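Local coordinates for glycosyl hydrolases family 31 family protein (PDB 6DRU) that releases alpha-linked xylose from the non-reducing end of xyloglucan oligosaccharides, acting as a family 31 glycoside hydrolase, at residues Q287-Q292 / M321-P326; F375-S378 / Y384-K387; N391-Q396 / M482-D487. One frame throughout, in Å; residues are numbered along the deposited sequence.

Interaction 1: Q287-Q292 / M321-P326. With NAG (2-acetamido-2-deoxy-beta-D-glucopyranose), chain D.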
loop_
_atom_site.group_PDB
_atom_site.type_symbol
_atom_site.label_atom_id
_atom_site.label_comp_id
_atom_site.label_asym_id
_atom_site.label_seq_id
_atom_site.Cartn_x
_atom_site.Cartn_y
_atom_site.Cartn_z
ATOM N N GLN A 287 10.719 3.118 37.610
ATOM C CA GLN A 287 11.036 4.503 37.960
ATOM C C GLN A 287 12.194 4.607 38.948
ATOM O O GLN A 287 12.397 5.659 39.564
ATOM C CB GLN A 287 9.805 5.235 38.506
ATOM C CG GLN A 287 8.619 5.254 37.552
ATOM C CD GLN A 287 8.885 6.069 36.299
ATOM O OE1 GLN A 287 9.540 5.604 35.366
ATOM N NE2 GLN A 287 8.377 7.295 36.273
ATOM N N SER A 288 12.967 3.535 39.104
ATOM C CA SER A 288 14.120 3.513 39.991
ATOM C C SER A 288 15.418 3.853 39.272
ATOM O O SER A 288 16.495 3.708 39.858
ATOM C CB SER A 288 14.239 2.142 40.661
ATOM O OG SER A 288 14.123 1.099 39.707
ATOM N N TRP A 289 15.339 4.304 38.026
ATOM C CA TRP A 289 16.497 4.647 37.217
ATOM C C TRP A 289 16.586 6.157 37.039
ATOM O O TRP A 289 15.646 6.902 37.330
ATOM C CB TRP A 289 16.423 3.954 35.852
ATOM C CG TRP A 289 15.061 4.040 35.231
ATOM C CD1 TRP A 289 14.487 5.139 34.657
ATOM C CD2 TRP A 289 14.099 2.984 35.125
ATOM N NE1 TRP A 289 13.227 4.831 34.201
ATOM C CE2 TRP A 289 12.966 3.515 34.475
ATOM C CE3 TRP A 289 14.086 1.641 35.516
ATOM C CZ2 TRP A 289 11.832 2.749 34.207
ATOM C CZ3 TRP A 289 12.960 0.883 35.249
ATOM C CH2 TRP A 289 11.850 1.439 34.601
ATOM N N ALA A 290 17.740 6.606 36.547
ATOM C CA ALA A 290 17.920 8.026 36.271
ATOM C C ALA A 290 17.261 8.425 34.956
ATOM O O ALA A 290 16.602 9.468 34.883
ATOM C CB ALA A 290 19.409 8.372 36.254
ATOM N N HIS A 291 17.425 7.611 33.915
ATOM C CA HIS A 291 16.841 7.888 32.611
ATOM C C HIS A 291 16.329 6.594 31.994
ATOM O O HIS A 291 16.821 5.505 32.299
ATOM C CB HIS A 291 17.855 8.547 31.665
ATOM C CG HIS A 291 18.629 9.668 32.288
ATOM N ND1 HIS A 291 19.911 9.509 32.770
ATOM C CD2 HIS A 291 18.303 10.964 32.506
ATOM C CE1 HIS A 291 20.341 10.659 33.258
ATOM N NE2 HIS A 291 19.385 11.558 33.110
ATOM N N GLN A 292 15.334 6.729 31.117
ATOM C CA GLN A 292 14.811 5.588 30.371
ATOM C C GLN A 292 15.874 5.101 29.396
ATOM O O GLN A 292 16.240 5.814 28.456
ATOM C CB GLN A 292 13.536 5.976 29.629
ATOM C CG GLN A 292 12.337 6.223 30.517
ATOM C CD GLN A 292 11.101 6.582 29.718
ATOM O OE1 GLN A 292 10.417 5.710 29.183
ATOM N NE2 GLN A 292 10.813 7.875 29.627
ATOM N N MET A 321 14.741 -8.884 42.978
ATOM C CA MET A 321 14.322 -8.696 41.598
ATOM C C MET A 321 14.157 -7.208 41.329
ATOM O O MET A 321 13.657 -6.469 42.183
ATOM C CB MET A 321 13.006 -9.434 41.301
ATOM C CG MET A 321 12.461 -9.192 39.904
ATOM S SD MET A 321 10.982 -10.150 39.526
ATOM C CE MET A 321 11.683 -11.784 39.302
ATOM N N ALA A 322 14.579 -6.772 40.144
ATOM C CA ALA A 322 14.498 -5.372 39.757
ATOM C C ALA A 322 13.778 -5.246 38.422
ATOM O O ALA A 322 13.746 -6.179 37.615
ATOM C CB ALA A 322 15.888 -4.732 39.669
ATOM N N SER A 323 13.207 -4.067 38.195
ATOM C CA SER A 323 12.372 -3.801 37.033
ATOM C C SER A 323 13.151 -3.064 35.952
ATOM O O SER A 323 14.039 -2.256 36.237
ATOM C CB SER A 323 11.144 -2.976 37.430
ATOM O OG SER A 323 10.491 -2.443 36.290
ATOM N N LEU A 324 12.805 -3.353 34.699
ATOM C CA LEU A 324 13.360 -2.636 33.561
ATOM C C LEU A 324 12.298 -2.530 32.477
ATOM O O LEU A 324 11.525 -3.468 32.259
ATOM C CB LEU A 324 14.618 -3.321 33.010
ATOM C CG LEU A 324 14.479 -4.732 32.433
ATOM C CD1 LEU A 324 15.333 -4.885 31.187
ATOM C CD2 LEU A 324 14.865 -5.769 33.473
ATOM N N TRP A 325 12.256 -1.379 31.816
ATOM C CA TRP A 325 11.371 -1.144 30.689
ATOM C C TRP A 325 12.162 -1.146 29.384
ATOM O O TRP A 325 13.354 -0.822 29.375
ATOM C CB TRP A 325 10.631 0.192 30.826
ATOM C CG TRP A 325 9.421 0.134 31.702
ATOM C CD1 TRP A 325 9.194 -0.726 32.736
ATOM C CD2 TRP A 325 8.265 0.976 31.618
ATOM N NE1 TRP A 325 7.968 -0.470 33.302
ATOM C CE2 TRP A 325 7.378 0.572 32.634
ATOM C CE3 TRP A 325 7.896 2.035 30.783
ATOM C CZ2 TRP A 325 6.147 1.188 32.838
ATOM C CZ3 TRP A 325 6.672 2.645 30.986
ATOM C CH2 TRP A 325 5.812 2.220 32.005
ATOM N N PRO A 326 11.532 -1.512 28.264
ATOM C CA PRO A 326 12.242 -1.523 26.980
ATOM C C PRO A 326 12.392 -0.151 26.341
ATOM O O PRO A 326 12.995 -0.053 25.266
ATOM C CB PRO A 326 11.358 -2.433 26.117
ATOM C CG PRO A 326 9.984 -2.204 26.645
ATOM C CD PRO A 326 10.137 -1.974 28.129
HETATM C C1 NAG D . 10.207 10.679 35.510
HETATM C C2 NAG D . 9.695 11.770 36.429
HETATM C C3 NAG D . 10.630 12.160 37.519
HETATM C C4 NAG D . 11.355 10.973 38.116
HETATM C C5 NAG D . 11.923 10.108 37.018
HETATM C C6 NAG D . 12.650 8.925 37.618
HETATM C C7 NAG D . 8.124 13.131 35.094
HETATM C C8 NAG D . 7.860 14.356 34.245
HETATM N N2 NAG D . 9.419 12.914 35.632
HETATM O O3 NAG D . 9.915 12.859 38.513
HETATM O O4 NAG D . 12.400 11.435 38.936
HETATM O O5 NAG D . 10.855 9.659 36.226
HETATM O O6 NAG D . 12.560 7.821 36.747
HETATM O O7 NAG D . 7.231 12.340 35.316
HETATM O O HOH W 1 15.661 -1.176 37.984
#

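Interaction 2: F375-S378 / Y384-K387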
loop_
_atom_site.group_PDB
_atom_site.type_symbol
_atom_site.label_atom_id
_atom_site.label_comp_id
_atom_site.label_asym_id
_atom_site.label_seq_id
_atom_site.Cartn_x
_atom_site.Cartn_y
_atom_site.Cartn_z
ATOM N N PHE A 375 23.549 -6.090 24.103
ATOM C CA PHE A 375 23.761 -4.781 24.707
ATOM C C PHE A 375 22.996 -4.651 26.015
ATOM O O PHE A 375 23.511 -4.093 26.992
ATOM C CB PHE A 375 23.345 -3.682 23.730
ATOM C CG PHE A 375 23.618 -2.287 24.226
ATOM C CD1 PHE A 375 22.719 -1.638 25.058
ATOM C CD2 PHE A 375 24.772 -1.624 23.851
ATOM C CE1 PHE A 375 22.972 -0.359 25.511
ATOM C CE2 PHE A 375 25.027 -0.345 24.300
ATOM C CZ PHE A 375 24.126 0.287 25.131
ATOM N N LEU A 376 21.767 -5.166 26.057
ATOM C CA LEU A 376 20.938 -4.978 27.242
ATOM C C LEU A 376 21.405 -5.862 28.391
ATOM O O LEU A 376 21.375 -5.441 29.553
ATOM C CB LEU A 376 19.473 -5.253 26.902
ATOM C CG LEU A 376 18.523 -5.528 28.066
ATOM C CD1 LEU A 376 18.307 -4.267 28.885
ATOM C CD2 LEU A 376 17.200 -6.062 27.545
ATOM N N TRP A 377 21.862 -7.082 28.091
ATOM C CA TRP A 377 22.382 -7.933 29.155
ATOM C C TRP A 377 23.689 -7.394 29.713
ATOM O O TRP A 377 23.953 -7.533 30.911
ATOM C CB TRP A 377 22.578 -9.366 28.665
ATOM C CG TRP A 377 23.037 -10.259 29.768
ATOM C CD1 TRP A 377 24.249 -10.872 29.878
ATOM C CD2 TRP A 377 22.298 -10.613 30.942
ATOM N NE1 TRP A 377 24.307 -11.599 31.043
ATOM C CE2 TRP A 377 23.122 -11.455 31.715
ATOM C CE3 TRP A 377 21.018 -10.305 31.413
ATOM C CZ2 TRP A 377 22.705 -11.995 32.930
ATOM C CZ3 TRP A 377 20.607 -10.841 32.619
ATOM C CH2 TRP A 377 21.448 -11.676 33.364
ATOM N N SER A 378 24.520 -6.785 28.865
ATOM C CA SER A 378 25.751 -6.175 29.355
ATOM C C SER A 378 25.456 -5.088 30.381
ATOM O O SER A 378 26.269 -4.845 31.281
ATOM C CB SER A 378 26.557 -5.609 28.188
ATOM O OG SER A 378 25.973 -4.412 27.705
ATOM N N TYR A 384 23.210 -5.052 37.929
ATOM C CA TYR A 384 22.287 -5.809 38.765
ATOM C C TYR A 384 22.842 -7.186 39.111
ATOM O O TYR A 384 23.072 -7.487 40.287
ATOM C CB TYR A 384 20.933 -5.955 38.070
ATOM C CG TYR A 384 20.179 -4.658 37.875
ATOM C CD1 TYR A 384 19.376 -4.139 38.883
ATOM C CD2 TYR A 384 20.261 -3.958 36.678
ATOM C CE1 TYR A 384 18.682 -2.956 38.708
ATOM C CE2 TYR A 384 19.570 -2.774 36.494
ATOM C CZ TYR A 384 18.782 -2.278 37.512
ATOM O OH TYR A 384 18.090 -1.102 37.338
ATOM N N TYR A 385 23.053 -8.025 38.092
ATOM C CA TYR A 385 23.405 -9.424 38.327
ATOM C C TYR A 385 24.697 -9.550 39.125
ATOM O O TYR A 385 24.778 -10.338 40.075
ATOM C CB TYR A 385 23.521 -10.165 36.994
ATOM C CG TYR A 385 23.519 -11.674 37.121
ATOM C CD1 TYR A 385 24.700 -12.375 37.328
ATOM C CD2 TYR A 385 22.338 -12.397 37.019
ATOM C CE1 TYR A 385 24.702 -13.754 37.440
ATOM C CE2 TYR A 385 22.330 -13.777 37.128
ATOM C CZ TYR A 385 23.515 -14.450 37.339
ATOM O OH TYR A 385 23.513 -15.823 37.448
ATOM N N ASP A 386 25.721 -8.783 38.755
ATOM C CA ASP A 386 26.986 -8.792 39.479
ATOM C C ASP A 386 26.929 -8.002 40.777
ATOM O O ASP A 386 27.975 -7.773 41.396
ATOM C CB ASP A 386 28.110 -8.245 38.596
ATOM C CG ASP A 386 28.501 -9.200 37.487
ATOM O OD1 ASP A 386 27.939 -10.316 37.437
ATOM O OD2 ASP A 386 29.371 -8.836 36.669
ATOM N N LYS A 387 25.738 -7.578 41.205
ATOM C CA LYS A 387 25.587 -6.796 42.425
ATOM C C LYS A 387 24.486 -7.350 43.325
ATOM O O LYS A 387 23.974 -6.625 44.185
ATOM C CB LYS A 387 25.327 -5.329 42.082
ATOM C CG LYS A 387 26.490 -4.645 41.365
ATOM C CD LYS A 387 26.213 -3.167 41.154
ATOM C CE LYS A 387 27.369 -2.443 40.497
ATOM N NZ LYS A 387 27.036 -1.005 40.284
#

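Interaction 3: N391-Q396 / M482-D487. With XYS (alpha-D-xylopyranose), chain N; BGC (beta-D-glucopyranose), chain F.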
loop_
_atom_site.group_PDB
_atom_site.type_symbol
_atom_site.label_atom_id
_atom_site.label_comp_id
_atom_site.label_asym_id
_atom_site.label_seq_id
_atom_site.Cartn_x
_atom_site.Cartn_y
_atom_site.Cartn_z
ATOM N N ASN A 391 17.494 -11.567 39.572
ATOM C CA ASN A 391 16.201 -11.842 38.964
ATOM C C ASN A 391 15.660 -10.541 38.393
ATOM O O ASN A 391 15.871 -9.470 38.971
ATOM C CB ASN A 391 15.229 -12.437 39.986
ATOM C CG ASN A 391 15.777 -13.691 40.645
ATOM O OD1 ASN A 391 15.634 -14.796 40.121
ATOM N ND2 ASN A 391 16.419 -13.522 41.796
ATOM N N PHE A 392 14.977 -10.622 37.254
ATOM C CA PHE A 392 14.651 -9.425 36.492
ATOM C C PHE A 392 13.169 -9.369 36.155
ATOM O O PHE A 392 12.558 -10.379 35.796
ATOM C CB PHE A 392 15.492 -9.358 35.221
ATOM C CG PHE A 392 16.954 -9.174 35.492
ATOM C CD1 PHE A 392 17.453 -7.928 35.824
ATOM C CD2 PHE A 392 17.824 -10.251 35.447
ATOM C CE1 PHE A 392 18.797 -7.751 36.085
ATOM C CE2 PHE A 392 19.172 -10.081 35.711
ATOM C CZ PHE A 392 19.658 -8.829 36.030
ATOM N N TRP A 393 12.605 -8.172 36.269
ATOM C CA TRP A 393 11.194 -7.906 36.013
ATOM C C TRP A 393 11.103 -7.146 34.694
ATOM O O TRP A 393 11.305 -5.929 34.652
ATOM C CB TRP A 393 10.587 -7.115 37.169
ATOM C CG TRP A 393 9.110 -6.916 37.081
ATOM C CD1 TRP A 393 8.266 -7.435 36.147
ATOM C CD2 TRP A 393 8.296 -6.141 37.971
ATOM N NE1 TRP A 393 6.980 -7.031 36.398
ATOM C CE2 TRP A 393 6.970 -6.235 37.512
ATOM C CE3 TRP A 393 8.564 -5.375 39.110
ATOM C CZ2 TRP A 393 5.911 -5.595 38.151
ATOM C CZ3 TRP A 393 7.511 -4.741 39.745
ATOM C CH2 TRP A 393 6.201 -4.853 39.263
ATOM N N ILE A 394 10.813 -7.870 33.614
ATOM C CA ILE A 394 10.770 -7.285 32.273
ATOM C C ILE A 394 9.329 -6.868 32.003
ATOM O O ILE A 394 8.524 -7.616 31.446
ATOM C CB ILE A 394 11.322 -8.233 31.217
ATOM C CG1 ILE A 394 10.948 -9.681 31.548
ATOM C CG2 ILE A 394 12.811 -8.046 31.134
ATOM C CD1 ILE A 394 11.399 -10.687 30.508
ATOM N N ASP A 395 9.013 -5.641 32.391
ATOM C CA ASP A 395 7.663 -5.112 32.369
ATOM C C ASP A 395 7.441 -4.279 31.112
ATOM O O ASP A 395 8.385 -3.733 30.534
ATOM C CB ASP A 395 7.427 -4.268 33.624
ATOM C CG ASP A 395 6.018 -3.732 33.721
ATOM O OD1 ASP A 395 5.869 -2.558 34.118
ATOM O OD2 ASP A 395 5.069 -4.468 33.379
ATOM N N GLN A 396 6.180 -4.210 30.682
ATOM C CA GLN A 396 5.746 -3.281 29.635
ATOM C C GLN A 396 6.447 -3.543 28.305
ATOM O O GLN A 396 6.788 -2.614 27.570
ATOM C CB GLN A 396 5.947 -1.831 30.076
ATOM C CG GLN A 396 4.941 -1.382 31.106
ATOM C CD GLN A 396 3.846 -0.534 30.506
ATOM O OE1 GLN A 396 4.118 0.431 29.797
ATOM N NE2 GLN A 396 2.598 -0.892 30.784
ATOM N N MET A 482 8.106 -16.330 34.268
ATOM C CA MET A 482 6.725 -16.475 34.704
ATOM C C MET A 482 5.894 -15.308 34.186
ATOM O O MET A 482 6.367 -14.169 34.131
ATOM C CB MET A 482 6.631 -16.558 36.232
ATOM C CG MET A 482 7.099 -15.310 36.960
ATOM S SD MET A 482 6.959 -15.442 38.752
ATOM C CE MET A 482 8.496 -16.272 39.150
ATOM N N ILE A 483 4.657 -15.601 33.798
ATOM C CA ILE A 483 3.740 -14.607 33.253
ATOM C C ILE A 483 2.782 -14.185 34.356
ATOM O O ILE A 483 2.344 -15.015 35.162
ATOM C CB ILE A 483 2.968 -15.181 32.047
ATOM C CG1 ILE A 483 3.934 -15.706 30.981
ATOM C CG2 ILE A 483 2.052 -14.131 31.442
ATOM C CD1 ILE A 483 4.792 -14.645 30.352
ATOM N N TRP A 484 2.451 -12.895 34.401
ATOM C CA TRP A 484 1.446 -12.403 35.329
ATOM C C TRP A 484 0.411 -11.595 34.558
ATOM O O TRP A 484 0.695 -11.046 33.490
ATOM C CB TRP A 484 2.072 -11.585 36.481
ATOM C CG TRP A 484 2.064 -10.093 36.333
ATOM C CD1 TRP A 484 1.133 -9.230 36.836
ATOM C CD2 TRP A 484 3.055 -9.282 35.691
ATOM N NE1 TRP A 484 1.468 -7.936 36.525
ATOM C CE2 TRP A 484 2.644 -7.939 35.822
ATOM C CE3 TRP A 484 4.241 -9.559 35.006
ATOM C CZ2 TRP A 484 3.377 -6.878 35.297
ATOM C CZ3 TRP A 484 4.969 -8.504 34.485
ATOM C CH2 TRP A 484 4.531 -7.181 34.629
ATOM N N SER A 485 -0.802 -11.538 35.109
ATOM C CA SER A 485 -1.977 -11.097 34.366
ATOM C C SER A 485 -2.025 -9.595 34.109
ATOM O O SER A 485 -3.012 -9.128 33.532
ATOM C CB SER A 485 -3.242 -11.530 35.106
ATOM O OG SER A 485 -3.275 -10.990 36.415
ATOM N N GLY A 486 -1.017 -8.829 34.511
ATOM C CA GLY A 486 -0.983 -7.419 34.169
ATOM C C GLY A 486 -1.796 -6.543 35.108
ATOM O O GLY A 486 -2.154 -6.924 36.228
ATOM N N ASP A 487 -2.098 -5.340 34.621
ATOM C CA ASP A 487 -2.744 -4.313 35.432
ATOM C C ASP A 487 -4.235 -4.602 35.569
ATOM O O ASP A 487 -4.975 -4.576 34.579
ATOM C CB ASP A 487 -2.521 -2.937 34.814
ATOM C CG ASP A 487 -1.074 -2.501 34.876
ATOM O OD1 ASP A 487 -0.266 -3.221 35.500
ATOM O OD2 ASP A 487 -0.744 -1.444 34.301
HETATM C C1 XYS N . 3.160 -1.516 34.925
HETATM C C2 XYS N . 3.160 -2.882 35.571
HETATM C C3 XYS N . 3.070 -2.718 37.071
HETATM C C4 XYS N . 4.165 -1.788 37.548
HETATM C C5 XYS N . 4.122 -0.508 36.742
HETATM O O1 XYS N . 1.979 -0.834 35.275
HETATM O O2 XYS N . 2.063 -3.628 35.102
HETATM O O3 XYS N . 3.212 -3.972 37.696
HETATM O O4 XYS N . 3.965 -1.490 38.909
HETATM O O5 XYS N . 4.283 -0.793 35.370
HETATM C C2 BGC F . -1.281 4.061 32.795
HETATM C C3 BGC F . -0.694 3.133 31.789
HETATM C C4 BGC F . 0.759 2.801 32.175
HETATM C C5 BGC F . 0.825 2.342 33.605
HETATM C C6 BGC F . 2.279 2.142 34.013
HETATM C C1 BGC F . -1.148 3.420 34.152
HETATM O O2 BGC F . -2.674 4.310 32.501
HETATM O O3 BGC F . -0.728 3.733 30.545
HETATM O O4 BGC F . 1.251 1.775 31.342
HETATM O O5 BGC F . 0.244 3.310 34.457
HETATM O O6 BGC F . 2.377 2.118 35.421
#

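Interaction 1: Q287-Q292 / M321-P326
W289 reaches from a beta-alpha loop of the family 31 TIM barrel to the C-terminal half of barrel strand 319-328, where it meets S323, L324 and W325. The loop follows strand 281-284 and has no regular structure; a tryptophan suits the position because its long flat indole can reach the neighbouring strand. At its CB the chain turns so that CG lies between the backbone N and the carbonyl carbon (chi1 45°), which swings the indole inward. Farther out, CD1 and NE1 pass near O6 of an N-acetylglucosamine of a protein-attached glycan, and that O6 also gives a weak hydrogen bond to W289 O. On one face of the ring lies Q287 N, offset toward the rim. CE3 and CZ3 come to S323 O, CZ3 at 3.5 Å, with the oxygen at the ring edge and in its plane, where the slightly positive ring hydrogens suit a carbonyl. CZ3 also lies 3.9 Å from L324 CA. The outermost atom, CH2, rests 3.9 Å from W325 CD1. The two indoles meet obliquely, planes at 56°, and the side chains cross at about a right angle, with 5.6 Å between the six-membered ring of W289 and the five-membered ring of W325. W325 belongs to the xylose pocket, and its NE1 makes a weak hydrogen bond to D395 OD1; W289 touches W325 at CB, CG and CD1, forming a second layer behind a pocket residue. S323 O has a polar partner as well: a water donates to it at 2.6 Å and lies 3.2 Å from S288 OG.

Interaction 2: F375-S378 / Y384-K387
W377 and Y385 meet along helix 370-385, an outer helix of the family 31 TIM barrel, in an offset edge-to-face aromatic pair. The indole is the edge and the phenol ring the face: W377 CH2 lies 3.8 Å from Y385 CD2, and W377 CZ2, over one face of the tyrosine, is 4.1 Å from Y385 CD2. The planes are 61° apart and the six-membered ring of W377 is centred 5.7 Å from the tyrosine ring. The residues lie eight positions apart, about two turns; their CA atoms are 9.3 Å apart, less than a regular helix would give, as the chain is irregular at Y384. Large side chains span the gap: tryptophan supplies the reach and tyrosine a flat surface to receive it. In W377, CG stands opposite the backbone N (chi1 -177°), which sends the indole along the helix toward its C-terminal end.

Other side chains surround the pair. W377 also meets F392 of strand 391-394, and Y385 takes part in an edge-to-face pair with H465 while packing on F451, A454 and T455 of helix 439-455. The contact thus lies where helix 370-385 meets both a barrel strand and the neighbouring helix. Farther out, D386 is the first residue to leave helical angles, and K387 N bonds to Y384 O at 2.8 Å. A carboxylate suits this more exposed end: D386 OD1 forms a salt bridge with K381 and also lies in the plane of the Y385 ring, at its edge. One turn of the helix is tied at the other segment by S378 OG, which donates to F375 O at 2.6 Å.

Interaction 3: N391-Q396 / M482-D487
Strands 391-394 and 481-484 of the family 31 TIM barrel run parallel with strand 467-469 between them, so their closest CA atoms, in W393 and M482, stay 9.8 Å apart, and the side chains of W393, D395 and W484 bridge the distance at the barrel's active-site end. W393 and W484 form an offset edge-to-face pair: the edge of the W393 indole faces the W484 ring, with the five-membered ring of W393 and the six-membered ring of W484 centred 4.8 Å apart and planes at 69°. Two indoles suit this place because they are broad enough to wall a sugar pocket while bracing each other. W484 CH2 is also approached by D395, whose OD2 lies at the edge of the W484 ring, close to its plane. In D395, an active-site residue, N, CA, CB and CG form nearly a flat zigzag (chi1 -177°) that extends the carboxyl group to the xylose, with OD1 2.7 Å from the ring oxygen O5 and 3.0 Å from C1. Such placement beside the anomeric carbon fits the nucleophile expected of this retaining family. The proton donor D487 comes from the other segment, its two oxygens facing O1 and O2 of the sugar. Xylose O1 donates to D487 OD2 at 3.0 Å; xylose O2 comes to D487 OD1 implausibly close, so the length of that bond is doubtful. R555 makes a cation-pi contact with W484, H557 an edge-to-face pair with W393, and D285, H557 and R470 also hydrogen-bond to the xylose. At the rim of the W393 indole, CZ2 lies 3.2 Å from xylose O3.

Along the chain the three contacts come in series, all within the TIM-barrel domain. Interaction 1 and interaction 3 lie about 13 Å apart between centres and share the barrel sheet: strands 319-328 and 391-394 are neighbours, and backbone hydrogen bonds probably join A322 O to W393 N and W393 O to L324 N. Interaction 2, about 13 Å from interaction 1 and 18 Å from interaction 3, sits on helix 370-385, which precedes strand 391-394 and packs outside both strands through A322 on Y384, L324 on L376 and F392 on W377. The catalytic end therefore draws on interactions 1 and 3, while interaction 2 belongs to the outer layer behind them.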